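Local coordinates for protein secreted hemophore CSA2 (Candida albicans, PDB 4Y7S) that binds haem outside the cell and exchanges it with related proteins, probably as part of a relay, helping the fungus use iron from human haemoglobin, at residues I15-A19 with V34-T38; T48-V53 with C85-W91; V65-G71 with A104-A109; F77-V82 with Y94-P98. All blocks are in the same frame, centred on the assembly; numbering follows the deposited sequence.

The four contacts run from the haem pocket to the far end of the helical basket. Contact 2 carries part of the pocket wall, and contact 3 lies on the opposite side of the chain centre, the two centres about 22 Å apart. Contact 4 stands between them: its centre is about 9 Å from that of contact 2, where Cys-52 O lies 2.8 Å from Ile-96 N in a backbone hydrogen bond, and about 13 Å from that of contact 3, where Asp-106 OD1 and Arg-78 NH1 form a salt bridge of 2.8 Å. Contact 1 flanks contacts 2 and 4: Gly-17 O and Thr-48 OG1 are hydrogen-bonded at 2.6 Å, and Phe-18 packs on Trp-95.

Contact 1. Residues I15-A19 with V34-T38; sequences INGFA and VKQST
Asn-16 and Val-34 form the single direct hydrogen bond between these two loop segments: Asn-16 ND2 donates to Val-34 O at 3.0 Å. The donor sits nearly along the C=O axis, while the acceptor lies slightly out of the amide plane. A second amide hydrogen is spent on a water, which in turn donates to Gln-36 O at 2.7 Å, so one side-chain nitrogen serves two carbonyls of 34-38, one directly and one through solvent. The oxygen of the same amide faces its own segment. With chi1 at 61°, CG stands between the backbone N and the carbonyl carbon, and OD1 curls back to accept from Ala-19 N at 2.8 Å in an almost straight bond (173°); Phe-18 N adds a weak one. These are capping bonds at the turn into helix 19-22.

Apolar contacts flank the amide. Ala-19 CB meets Val-34 CG2 at 3.7 Å, and the other valine branch, CG1, approaches the Phe-18 ring obliquely, 3.9 Å from CE2. Ile-15 CG2 lies against the CG methylene of Lys-35, and Thr-38 CG2 touches Asn-16 CB at 3.9 Å. Phe-77 of helix 72-87 packs on both Phe-18 and Val-34.

With both ends of the buried Asn-16 amide engaged, these bonds set its rotation, the nitrogen facing 34-38 and the oxygen the helix start, which ties the two loops to one helix end.

Contact 2. Residues T48-V53 with C85-W91; sequences TGCLCV and CAAAGVW. With HEB (heme b/c), chain D.
Trp-91 sets its indole close to both Val-53 and the haem rim: Val-53 CG1 comes obliquely to CZ2 of the six-membered ring, and Trp-91 CZ3 stands 3.3 Å from the haem peripheral carbon CBB. One face of the indole is lined near its rim by Val-90 CG1. The macrocycle itself is met over a face by Cys-50, whose SG is 3.4 Å from haem C2C, a placement owed to the sulfur being anti to the backbone N (chi1 -175°). Around the haem edge, Ala-88 O lies 3.4 Å from haem CMB and Gly-49 O 3.5 Å from haem CAB; Gly-49, having no side chain, lets the helix come this near.

Behind the pocket, Cys-52 SG and Cys-85 SG form a disulfide of 2.0 Å with a torsion of -81° about the S-S bond, one of the four that stabilise the CFEM helical basket. Beside it, Val-90 CG2 packs on Cys-52 CB, while Val-53 CG1 and Val-90 CG1 touch at 3.6 Å, the two valines lying antiparallel, side by side. At Gly-89 the chain leaves helix 72-87 through a Schellman motif of positive phi (105°), which sends Val-90 and Trp-91 toward the haem.

Cys-50 N is hydrogen-bonded to OD1 of the axial ligand Asp-47, and Cys-50 SG is disulfide-linked to Cys-43. The chemistry implies a cross-linked wall that meets the porphyrin here largely through apolar side chains and two backbone carbonyls.

Contact 3. Residues V65-G71 with A104-A109; sequences VASKCRG and ALDAAA
Gly-71 and Ala-108 supply the one hydrogen bond across this contact, Gly-71 N to Ala-108 O at 3.0 Å (160° at the hydrogen), with the donor tilted from the carbonyl plane. Ala-108 lies in the last turn of helix 99-110, near the end of the deposited chain, and its carbonyl is met here by a donor from 65-71. A CA-H...O contact continues the match, Gly-71 CA to Ala-109 O at 3.3 Å.

Alanines let the backbones come near. The Ala-108 methyl points into the bend after helix 55-68, 3.6 Å from Cys-69 O and 3.7 Å from Ala-66 O. One turn earlier, Leu-105 CD2 fills the angle between Ala-66 CB, at 3.8 Å, and Val-65 CG1, and Ala-66 CB meets Ala-104 CB at 4.2 Å.

In the CFEM helical basket this joins the C-terminal helix to the corner where helix 55-68 hands over to helix 72-87, Gly-71 being the N-cap residue of the latter with positive phi. The corner has its own fastening. Arg-70, bent at chi2 (-87°), folds back so that NH1 donates to Ala-66 O at 2.9 Å, from above the carbonyl plane, and weakly to Cys-69 O, while its guanidinium passes obliquely by the Ala-108 methyl.

Further out, Cys-69 is held by a disulfide to Cys-29, and Val-74 of helix 72-87 packs against Cys-69, Leu-105 and Ala-108.

Contact 4. Residues F77-V82 with Y94-P98; sequences FRKLAV and YWIIP
The irregular segment 94-98 runs past the helical segment 77-82 without a hydrogen bond between them, coming nearest at Val-82 and Trp-95, whose CA atoms are 5.1 Å apart. Trp-95 carries most of the contact. Its CG is anti to the backbone N (chi1 -174°), which lays the indole against the helix. The Ala-81 methyl sits over one face, 3.9 Å from the centroid of the five-membered ring of Trp-95, a CH-pi contact. On the opposite face Ile-97 CG2, from the same segment, lies 3.5 Å above the ring plane of Trp-95, so the indole is sandwiched between two aliphatic groups.

Phe-77, one helical turn before Ala-81, turns its edge toward the face of the six-membered ring of Trp-95. The T-shaped pair has planes at 74° and centroids 5.5 Å apart, with Phe-77 CE2 3.7 Å from Trp-95 CH2. The pair lies in the interior of the CFEM helical basket, where Phe-18 meets the same indole with a nearly parallel ring and Leu-105 of helix 99-110 packs on it too, so loop and helices share one hydrophobic core.

Toward the surface, the Arg-78 side chain runs roughly perpendicular to that of Ile-97. Its chain bends at chi3 (85°), and NH2 comes 3.6 Å from Ile-97 CD1; NH2 is hydrogen-bonded to Ser-102 OG, and NH1 forms a salt bridge with Asp-106. At the other end Val-82 CG1 lies 4.0 Å from Tyr-94 CD2, oblique to that ring, and Val-82 O approaches Tyr-94 CB. Between Trp-95 and Ile-97, Ile-96 packs on Pro-7 of the second subunit.

Contact 1. Residues I15-A19 with V34-T38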
loop_
_atom_site.group_PDB
_atom_site.type_symbol
_atom_site.label_atom_id
_atom_site.label_comp_id
_atom_site.label_asym_id
_atom_site.label_seq_id
_atom_site.Cartn_x
_atom_site.Cartn_y
_atom_site.Cartn_z
ATOM N N ILE A 15 14.905 13.697 -11.597
ATOM C CA ILE A 15 13.583 13.773 -11.006
ATOM C C ILE A 15 13.467 12.635 -9.985
ATOM O O ILE A 15 13.505 12.854 -8.782
ATOM C CB ILE A 15 12.471 13.655 -12.078
ATOM C CG1 ILE A 15 12.592 14.776 -13.115
ATOM C CG2 ILE A 15 11.090 13.664 -11.438
ATOM C CD1 ILE A 15 11.659 14.573 -14.340
ATOM N N ASN A 16 13.324 11.415 -10.487
ATOM C CA ASN A 16 13.417 10.222 -9.657
ATOM C C ASN A 16 13.717 9.005 -10.542
ATOM O O ASN A 16 13.745 9.119 -11.762
ATOM C CB ASN A 16 12.137 10.022 -8.825
ATOM C CG ASN A 16 10.880 9.848 -9.678
ATOM O OD1 ASN A 16 10.765 8.901 -10.449
ATOM N ND2 ASN A 16 9.914 10.744 -9.501
ATOM N N GLY A 17 13.960 7.851 -9.924
ATOM C CA GLY A 17 14.393 6.672 -10.654
ATOM C C GLY A 17 13.385 6.138 -11.658
ATOM O O GLY A 17 13.767 5.494 -12.633
ATOM N N PHE A 18 12.105 6.408 -11.427
ATOM C CA PHE A 18 11.046 6.002 -12.353
ATOM C C PHE A 18 10.920 7.010 -13.490
ATOM O O PHE A 18 11.009 6.657 -14.659
ATOM C CB PHE A 18 9.730 5.861 -11.598
ATOM C CG PHE A 18 8.511 5.588 -12.477
ATOM C CD1 PHE A 18 8.280 4.330 -13.009
ATOM C CD2 PHE A 18 7.573 6.590 -12.716
ATOM C CE1 PHE A 18 7.140 4.074 -13.800
ATOM C CE2 PHE A 18 6.430 6.347 -13.498
ATOM C CZ PHE A 18 6.212 5.084 -14.029
ATOM N N ALA A 19 10.721 8.271 -13.126
ATOM C CA ALA A 19 10.592 9.355 -14.089
ATOM C C ALA A 19 11.761 9.463 -15.065
ATOM O O ALA A 19 11.540 9.664 -16.257
ATOM C CB ALA A 19 10.422 10.673 -13.352
ATOM N N VAL A 34 4.624 12.163 -13.223
ATOM C CA VAL A 34 5.752 11.355 -12.761
ATOM C C VAL A 34 6.694 12.110 -11.819
ATOM O O VAL A 34 7.637 11.526 -11.289
ATOM C CB VAL A 34 6.561 10.769 -13.947
ATOM C CG1 VAL A 34 5.645 9.906 -14.833
ATOM C CG2 VAL A 34 7.243 11.847 -14.772
ATOM N N LYS A 35 6.421 13.395 -11.607
ATOM C CA LYS A 35 7.197 14.231 -10.690
ATOM C C LYS A 35 6.694 14.097 -9.249
ATOM O O LYS A 35 7.064 14.875 -8.369
ATOM C CB LYS A 35 7.142 15.693 -11.140
ATOM C CG LYS A 35 7.790 15.944 -12.494
ATOM C CD LYS A 35 7.706 17.416 -12.880
ATOM C CE LYS A 35 8.457 17.716 -14.155
ATOM N NZ LYS A 35 8.393 19.163 -14.500
ATOM N N GLN A 36 5.834 13.109 -9.027
ATOM C CA GLN A 36 5.318 12.768 -7.711
ATOM C C GLN A 36 6.457 12.629 -6.688
ATOM O O GLN A 36 7.489 12.018 -6.975
ATOM C CB GLN A 36 4.514 11.470 -7.831
ATOM C CG GLN A 36 3.885 10.946 -6.566
ATOM C CD GLN A 36 2.691 11.777 -6.171
ATOM O OE1 GLN A 36 2.014 12.345 -7.040
ATOM N NE2 GLN A 36 2.389 11.822 -4.862
ATOM N N SER A 37 6.274 13.191 -5.500
ATOM C CA SER A 37 7.278 13.073 -4.445
ATOM C C SER A 37 7.500 11.627 -4.023
ATOM O O SER A 37 6.557 10.863 -3.913
ATOM C CB SER A 37 6.869 13.892 -3.227
ATOM O OG SER A 37 7.759 13.628 -2.163
ATOM N N THR A 38 8.750 11.261 -3.766
ATOM C CA THR A 38 9.075 9.907 -3.311
ATOM C C THR A 38 9.219 9.812 -1.792
ATOM O O THR A 38 9.536 8.751 -1.248
ATOM C CB THR A 38 10.380 9.418 -3.961
ATOM O OG1 THR A 38 11.446 10.302 -3.606
ATOM C CG2 THR A 38 10.251 9.405 -5.454
HETATM O O HOH W 1 10.053 12.869 -7.390
#

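Contact 2. Residues T48-V53 with C85-W91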
loop_
_atom_site.group_PDB
_atom_site.type_symbol
_atom_site.label_atom_id
_atom_site.label_comp_id
_atom_site.label_asym_id
_atom_site.label_seq_id
_atom_site.Cartn_x
_atom_site.Cartn_y
_atom_site.Cartn_z
ATOM N N THR A 48 14.454 2.802 -9.308
ATOM C CA THR A 48 13.405 2.528 -10.266
ATOM C C THR A 48 12.504 1.380 -9.821
ATOM O O THR A 48 11.299 1.528 -9.736
ATOM C CB THR A 48 14.023 2.202 -11.633
ATOM O OG1 THR A 48 14.927 3.251 -11.998
ATOM C CG2 THR A 48 12.952 2.048 -12.701
ATOM N N GLY A 49 13.104 0.232 -9.557
ATOM C CA GLY A 49 12.356 -0.947 -9.151
ATOM C C GLY A 49 11.473 -0.710 -7.946
ATOM O O GLY A 49 10.310 -1.099 -7.943
ATOM N N CYS A 50 12.012 -0.061 -6.916
ATOM C CA CYS A 50 11.201 0.235 -5.743
ATOM C C CYS A 50 10.013 1.159 -6.098
ATOM O O CYS A 50 8.882 0.911 -5.691
ATOM C CB CYS A 50 12.063 0.871 -4.657
ATOM S SG CYS A 50 11.209 1.141 -3.101
ATOM N N LEU A 51 10.251 2.176 -6.911
ATOM C CA LEU A 51 9.194 3.125 -7.265
ATOM C C LEU A 51 8.169 2.526 -8.237
ATOM O O LEU A 51 7.106 3.112 -8.474
ATOM C CB LEU A 51 9.813 4.390 -7.856
ATOM C CG LEU A 51 10.653 5.181 -6.864
ATOM C CD1 LEU A 51 11.391 6.312 -7.551
ATOM C CD2 LEU A 51 9.816 5.704 -5.734
ATOM N N CYS A 52 8.494 1.364 -8.797
ATOM C CA CYS A 52 7.556 0.594 -9.616
ATOM C C CYS A 52 6.598 -0.275 -8.796
ATOM O O CYS A 52 5.579 -0.742 -9.321
ATOM C CB CYS A 52 8.324 -0.313 -10.580
ATOM S SG CYS A 52 9.168 0.567 -11.917
ATOM N N VAL A 53 6.909 -0.499 -7.521
ATOM C CA VAL A 53 6.125 -1.444 -6.751
ATOM C C VAL A 53 5.459 -0.861 -5.503
ATOM O O VAL A 53 4.734 -1.576 -4.838
ATOM C CB VAL A 53 6.976 -2.693 -6.326
ATOM C CG1 VAL A 53 7.639 -3.301 -7.542
ATOM C CG2 VAL A 53 8.022 -2.365 -5.247
ATOM N N CYS A 85 9.854 -0.564 -15.777
ATOM C CA CYS A 85 9.810 -1.380 -14.579
ATOM C C CYS A 85 10.269 -2.805 -14.882
ATOM O O CYS A 85 10.986 -3.411 -14.095
ATOM C CB CYS A 85 8.400 -1.359 -13.990
ATOM S SG CYS A 85 7.903 0.290 -13.483
ATOM N N ALA A 86 9.869 -3.335 -16.037
ATOM C CA ALA A 86 10.317 -4.653 -16.450
ATOM C C ALA A 86 11.849 -4.680 -16.629
ATOM O O ALA A 86 12.536 -5.624 -16.198
ATOM C CB ALA A 86 9.609 -5.069 -17.743
ATOM N N ALA A 87 12.401 -3.653 -17.255
ATOM C CA ALA A 87 13.852 -3.628 -17.459
ATOM C C ALA A 87 14.593 -3.497 -16.127
ATOM O O ALA A 87 15.757 -3.906 -16.007
ATOM C CB ALA A 87 14.241 -2.496 -18.391
ATOM N N ALA A 88 13.929 -2.930 -15.125
ATOM C CA ALA A 88 14.551 -2.779 -13.808
ATOM C C ALA A 88 14.574 -4.097 -13.041
ATOM O O ALA A 88 15.238 -4.189 -12.002
ATOM C CB ALA A 88 13.834 -1.735 -12.998
ATOM N N GLY A 89 13.827 -5.088 -13.528
ATOM C CA GLY A 89 13.819 -6.430 -12.954
ATOM C C GLY A 89 12.574 -6.756 -12.142
ATOM O O GLY A 89 12.503 -7.793 -11.506
ATOM N N VAL A 90 11.577 -5.886 -12.191
ATOM C CA VAL A 90 10.353 -6.114 -11.449
ATOM C C VAL A 90 9.576 -7.259 -12.079
ATOM O O VAL A 90 9.624 -7.460 -13.292
ATOM C CB VAL A 90 9.464 -4.853 -11.414
ATOM C CG1 VAL A 90 8.250 -5.095 -10.562
ATOM C CG2 VAL A 90 10.226 -3.673 -10.872
ATOM N N TRP A 91 8.853 -7.993 -11.241
ATOM C CA TRP A 91 7.987 -9.085 -11.681
ATOM C C TRP A 91 6.693 -8.590 -12.321
ATOM O O TRP A 91 6.245 -7.469 -12.069
ATOM C CB TRP A 91 7.652 -9.992 -10.492
ATOM C CG TRP A 91 7.053 -9.211 -9.341
ATOM C CD1 TRP A 91 5.726 -8.978 -9.097
ATOM C CD2 TRP A 91 7.775 -8.539 -8.300
ATOM N NE1 TRP A 91 5.582 -8.210 -7.965
ATOM C CE2 TRP A 91 6.824 -7.930 -7.454
ATOM C CE3 TRP A 91 9.138 -8.399 -7.997
ATOM C CZ2 TRP A 91 7.191 -7.191 -6.327
ATOM C CZ3 TRP A 91 9.500 -7.669 -6.873
ATOM C CH2 TRP A 91 8.529 -7.071 -6.056
HETATM FE FE HEB D . 15.628 -1.312 -4.052
HETATM C CHA HEB D . 18.952 -0.635 -3.497
HETATM C CHB HEB D . 16.463 -2.667 -7.115
HETATM C CHC HEB D . 12.520 -2.795 -4.295
HETATM C CHD HEB D . 14.860 -0.513 -0.828
HETATM N NA HEB D . 17.404 -1.625 -5.112
HETATM C C1A HEB D . 18.648 -1.210 -4.710
HETATM C C2A HEB D . 19.583 -1.504 -5.768
HETATM C C3A HEB D . 18.900 -2.069 -6.769
HETATM C C4A HEB D . 17.509 -2.157 -6.373
HETATM C CMA HEB D . 19.441 -2.565 -8.132
HETATM C CAA HEB D . 21.106 -1.209 -5.711
HETATM C CBA HEB D . 21.847 -2.521 -5.458
HETATM C CGA HEB D . 23.344 -2.321 -5.523
HETATM O O1A HEB D . 24.067 -3.277 -5.903
HETATM O O2A HEB D . 23.822 -1.216 -5.194
HETATM N NB HEB D . 14.729 -2.518 -5.381
HETATM C C1B HEB D . 15.188 -2.890 -6.633
HETATM C C2B HEB D . 14.105 -3.547 -7.342
HETATM C C3B HEB D . 13.041 -3.554 -6.538
HETATM C C4B HEB D . 13.408 -2.921 -5.322
HETATM C CMB HEB D . 14.174 -4.108 -8.774
HETATM C CAB HEB D . 11.619 -4.111 -6.739
HETATM C CBB HEB D . 11.344 -5.040 -7.643
HETATM N NC HEB D . 14.009 -1.650 -2.802
HETATM C C1C HEB D . 12.793 -2.183 -3.122
HETATM C C2C HEB D . 11.851 -1.991 -2.033
HETATM C C3C HEB D . 12.517 -1.338 -1.078
HETATM C C4C HEB D . 13.875 -1.125 -1.544
HETATM C CMC HEB D . 10.373 -2.464 -2.082
HETATM C CAC HEB D . 12.051 -0.864 0.310
HETATM C CBC HEB D . 10.891 -1.260 0.825
HETATM N ND HEB D . 16.736 -0.723 -2.411
HETATM C C1D HEB D . 16.174 -0.359 -1.198
HETATM C C2D HEB D . 17.181 0.262 -0.376
HETATM C C3D HEB D . 18.460 0.210 -1.205
HETATM C C4D HEB D . 18.087 -0.407 -2.451
HETATM C CMD HEB D . 16.996 0.824 1.047
HETATM C CAD HEB D . 19.843 0.765 -0.822
HETATM C CBD HEB D . 20.714 -0.253 -0.106
HETATM C CGD HEB D . 21.886 0.486 0.499
HETATM O O1D HEB D . 22.042 1.720 0.248
HETATM O O2D HEB D . 22.665 -0.169 1.246
#

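Contact 3. Residues V65-G71 with A104-A109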
loop_
_atom_site.group_PDB
_atom_site.type_symbol
_atom_site.label_atom_id
_atom_site.label_comp_id
_atom_site.label_asym_id
_atom_site.label_seq_id
_atom_site.Cartn_x
_atom_site.Cartn_y
_atom_site.Cartn_z
ATOM N N VAL A 65 -2.280 10.406 -14.254
ATOM C CA VAL A 65 -2.335 10.118 -15.677
ATOM C C VAL A 65 -3.785 9.904 -16.117
ATOM O O VAL A 65 -4.184 10.373 -17.186
ATOM C CB VAL A 65 -1.478 8.886 -16.037
ATOM C CG1 VAL A 65 -1.787 8.380 -17.443
ATOM C CG2 VAL A 65 0.018 9.221 -15.887
ATOM N N ALA A 66 -4.568 9.188 -15.317
ATOM C CA ALA A 66 -5.969 8.970 -15.641
ATOM C C ALA A 66 -6.776 10.265 -15.689
ATOM O O ALA A 66 -7.782 10.339 -16.370
ATOM C CB ALA A 66 -6.599 8.019 -14.643
ATOM N N SER A 67 -6.336 11.275 -14.957
ATOM C CA SER A 67 -7.041 12.549 -14.902
ATOM C C SER A 67 -6.617 13.459 -16.045
ATOM O O SER A 67 -7.413 14.180 -16.602
ATOM C CB SER A 67 -6.762 13.246 -13.575
ATOM O OG SER A 67 -7.198 12.445 -12.490
ATOM N N LYS A 68 -5.334 13.406 -16.365
ATOM C CA LYS A 68 -4.717 14.345 -17.296
ATOM C C LYS A 68 -4.600 13.831 -18.731
ATOM O O LYS A 68 -4.410 14.623 -19.658
ATOM C CB LYS A 68 -3.311 14.698 -16.790
ATOM C CG LYS A 68 -3.237 15.329 -15.396
ATOM C CD LYS A 68 -3.716 16.740 -15.342
ATOM C CE LYS A 68 -3.621 17.266 -13.901
ATOM N NZ LYS A 68 -4.425 18.506 -13.732
ATOM N N CYS A 69 -4.665 12.511 -18.916
ATOM C CA CYS A 69 -4.455 11.880 -20.237
ATOM C C CYS A 69 -5.688 11.108 -20.748
ATOM O O CYS A 69 -6.443 10.549 -19.952
ATOM C CB CYS A 69 -3.247 10.921 -20.173
ATOM S SG CYS A 69 -1.668 11.710 -19.725
ATOM N N ARG A 70 -5.882 11.081 -22.071
ATOM C CA ARG A 70 -6.976 10.322 -22.691
ATOM C C ARG A 70 -6.469 9.473 -23.842
ATOM O O ARG A 70 -5.427 9.767 -24.427
ATOM C CB ARG A 70 -8.075 11.261 -23.224
ATOM C CG ARG A 70 -8.695 12.173 -22.192
ATOM C CD ARG A 70 -9.861 11.512 -21.480
ATOM N NE ARG A 70 -10.362 12.336 -20.378
ATOM C CZ ARG A 70 -9.857 12.333 -19.145
ATOM N NH1 ARG A 70 -8.826 11.543 -18.830
ATOM N NH2 ARG A 70 -10.382 13.124 -18.218
ATOM N N GLY A 71 -7.215 8.425 -24.167
ATOM C CA GLY A 71 -6.972 7.637 -25.368
ATOM C C GLY A 71 -5.588 7.019 -25.417
ATOM O O GLY A 71 -5.084 6.502 -24.426
ATOM N N ALA A 104 -9.452 2.899 -13.546
ATOM C CA ALA A 104 -9.518 4.308 -13.941
ATOM C C ALA A 104 -8.686 4.563 -15.204
ATOM O O ALA A 104 -9.076 5.349 -16.068
ATOM C CB ALA A 104 -9.043 5.215 -12.790
ATOM N N LEU A 105 -7.527 3.920 -15.313
ATOM C CA LEU A 105 -6.705 4.094 -16.507
ATOM C C LEU A 105 -7.369 3.471 -17.714
ATOM O O LEU A 105 -7.376 4.063 -18.794
ATOM C CB LEU A 105 -5.323 3.489 -16.311
ATOM C CG LEU A 105 -4.403 4.269 -15.369
ATOM C CD1 LEU A 105 -3.202 3.422 -14.981
ATOM C CD2 LEU A 105 -3.987 5.617 -15.998
ATOM N N ASP A 106 -7.929 2.275 -17.523
ATOM C CA ASP A 106 -8.681 1.598 -18.577
ATOM C C ASP A 106 -9.747 2.538 -19.141
ATOM O O ASP A 106 -9.930 2.655 -20.368
ATOM C CB ASP A 106 -9.355 0.313 -18.067
ATOM C CG ASP A 106 -8.361 -0.802 -17.750
ATOM O OD1 ASP A 106 -7.168 -0.664 -18.097
ATOM O OD2 ASP A 106 -8.784 -1.833 -17.176
ATOM N N ALA A 107 -10.478 3.179 -18.234
ATOM C CA ALA A 107 -11.557 4.085 -18.639
ATOM C C ALA A 107 -11.013 5.288 -19.420
ATOM O O ALA A 107 -11.587 5.698 -20.439
ATOM C CB ALA A 107 -12.343 4.550 -17.413
ATOM N N ALA A 108 -9.934 5.878 -18.923
ATOM C CA ALA A 108 -9.329 7.035 -19.579
ATOM C C ALA A 108 -8.845 6.687 -20.984
ATOM O O ALA A 108 -8.981 7.494 -21.918
ATOM C CB ALA A 108 -8.174 7.570 -18.749
ATOM N N ALA A 109 -8.381 5.450 -21.159
ATOM C CA ALA A 109 -7.861 5.010 -22.452
ATOM C C ALA A 109 -8.957 4.785 -23.489
ATOM O O ALA A 109 -8.695 4.870 -24.685
ATOM C CB ALA A 109 -7.066 3.733 -22.283
#

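Contact 4. Residues F77-V82 with Y94-P98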
loop_
_atom_site.group_PDB
_atom_site.type_symbol
_atom_site.label_atom_id
_atom_site.label_comp_id
_atom_site.label_asym_id
_atom_site.label_seq_id
_atom_site.Cartn_x
_atom_site.Cartn_y
_atom_site.Cartn_z
ATOM N N PHE A 77 1.565 5.743 -22.211
ATOM C CA PHE A 77 2.168 5.931 -20.909
ATOM C C PHE A 77 2.319 4.580 -20.189
ATOM O O PHE A 77 3.380 4.286 -19.643
ATOM C CB PHE A 77 1.385 6.880 -20.010
ATOM C CG PHE A 77 1.965 6.930 -18.641
ATOM C CD1 PHE A 77 3.037 7.781 -18.378
ATOM C CD2 PHE A 77 1.533 6.055 -17.651
ATOM C CE1 PHE A 77 3.640 7.796 -17.131
ATOM C CE2 PHE A 77 2.131 6.061 -16.393
ATOM C CZ PHE A 77 3.185 6.933 -16.137
ATOM N N ARG A 78 1.276 3.756 -20.201
ATOM C CA ARG A 78 1.340 2.497 -19.478
ATOM C C ARG A 78 2.394 1.554 -20.085
ATOM O O ARG A 78 3.082 0.850 -19.350
ATOM C CB ARG A 78 -0.006 1.777 -19.455
ATOM C CG ARG A 78 -1.067 2.453 -18.632
ATOM C CD ARG A 78 -2.326 1.565 -18.490
ATOM N NE ARG A 78 -2.235 0.589 -17.392
ATOM C CZ ARG A 78 -3.267 -0.125 -16.934
ATOM N NH1 ARG A 78 -4.467 0.006 -17.482
ATOM N NH2 ARG A 78 -3.097 -0.983 -15.940
ATOM N N LYS A 79 2.516 1.545 -21.413
ATOM C CA LYS A 79 3.526 0.732 -22.077
ATOM C C LYS A 79 4.918 1.146 -21.653
ATOM O O LYS A 79 5.769 0.302 -21.430
ATOM C CB LYS A 79 3.403 0.851 -23.588
ATOM C CG LYS A 79 2.229 0.078 -24.128
ATOM C CD LYS A 79 2.174 0.065 -25.674
ATOM C CE LYS A 79 0.985 -0.777 -26.150
ATOM N NZ LYS A 79 0.674 -0.548 -27.578
ATOM N N LEU A 80 5.153 2.443 -21.548
ATOM C CA LEU A 80 6.463 2.923 -21.117
ATOM C C LEU A 80 6.743 2.615 -19.643
ATOM O O LEU A 80 7.866 2.227 -19.287
ATOM C CB LEU A 80 6.589 4.417 -21.363
ATOM C CG LEU A 80 6.808 4.765 -22.823
ATOM C CD1 LEU A 80 6.399 6.181 -23.044
ATOM C CD2 LEU A 80 8.258 4.543 -23.225
ATOM N N ALA A 81 5.734 2.789 -18.784
ATOM C CA ALA A 81 5.886 2.470 -17.373
ATOM C C ALA A 81 6.221 0.996 -17.184
ATOM O O ALA A 81 7.161 0.625 -16.461
ATOM C CB ALA A 81 4.622 2.828 -16.603
ATOM N N VAL A 82 5.459 0.155 -17.860
ATOM C CA VAL A 82 5.673 -1.285 -17.798
ATOM C C VAL A 82 7.080 -1.632 -18.302
ATOM O O VAL A 82 7.793 -2.427 -17.690
ATOM C CB VAL A 82 4.627 -2.029 -18.626
ATOM C CG1 VAL A 82 5.052 -3.480 -18.886
ATOM C CG2 VAL A 82 3.279 -1.984 -17.909
ATOM N N TYR A 94 4.752 -5.746 -13.396
ATOM C CA TYR A 94 5.857 -4.825 -13.670
ATOM C C TYR A 94 5.638 -3.429 -13.083
ATOM O O TYR A 94 6.403 -2.999 -12.220
ATOM C CB TYR A 94 6.124 -4.779 -15.187
ATOM C CG TYR A 94 6.271 -6.181 -15.763
ATOM C CD1 TYR A 94 7.370 -6.965 -15.440
ATOM C CD2 TYR A 94 5.296 -6.734 -16.580
ATOM C CE1 TYR A 94 7.512 -8.251 -15.924
ATOM C CE2 TYR A 94 5.434 -8.019 -17.080
ATOM C CZ TYR A 94 6.541 -8.774 -16.746
ATOM O OH TYR A 94 6.692 -10.057 -17.231
ATOM N N TRP A 95 4.621 -2.710 -13.552
ATOM C CA TRP A 95 4.236 -1.446 -12.935
ATOM C C TRP A 95 3.067 -1.757 -12.004
ATOM O O TRP A 95 1.953 -1.994 -12.451
ATOM C CB TRP A 95 3.890 -0.399 -13.988
ATOM C CG TRP A 95 3.623 0.972 -13.417
ATOM C CD1 TRP A 95 4.412 1.661 -12.543
ATOM C CD2 TRP A 95 2.506 1.816 -13.698
ATOM N NE1 TRP A 95 3.847 2.866 -12.244
ATOM C CE2 TRP A 95 2.678 2.996 -12.946
ATOM C CE3 TRP A 95 1.370 1.695 -14.512
ATOM C CZ2 TRP A 95 1.760 4.037 -12.976
ATOM C CZ3 TRP A 95 0.465 2.734 -14.542
ATOM C CH2 TRP A 95 0.668 3.895 -13.787
ATOM N N ILE A 96 3.339 -1.811 -10.705
ATOM C CA ILE A 96 2.381 -2.389 -9.768
ATOM C C ILE A 96 1.451 -1.328 -9.210
ATOM O O ILE A 96 1.817 -0.606 -8.293
ATOM C CB ILE A 96 3.081 -3.064 -8.558
ATOM C CG1 ILE A 96 4.253 -3.972 -8.985
ATOM C CG2 ILE A 96 2.069 -3.839 -7.730
ATOM C CD1 ILE A 96 3.878 -5.224 -9.733
ATOM N N ILE A 97 0.221 -1.290 -9.714
ATOM C CA ILE A 97 -0.747 -0.275 -9.298
ATOM C C ILE A 97 -1.963 -0.896 -8.656
ATOM O O ILE A 97 -2.288 -2.054 -8.909
ATOM C CB ILE A 97 -1.206 0.602 -10.493
ATOM C CG1 ILE A 97 -1.734 -0.251 -11.652
ATOM C CG2 ILE A 97 -0.086 1.458 -10.955
ATOM C CD1 ILE A 97 -2.294 0.578 -12.830
ATOM N N PRO A 98 -2.667 -0.112 -7.833
ATOM C CA PRO A 98 -3.932 -0.586 -7.272
ATOM C C PRO A 98 -4.956 -0.981 -8.365
ATOM O O PRO A 98 -4.938 -0.408 -9.462
ATOM C CB PRO A 98 -4.434 0.623 -6.506
ATOM C CG PRO A 98 -3.217 1.451 -6.227
ATOM C CD PRO A 98 -2.341 1.256 -7.394
#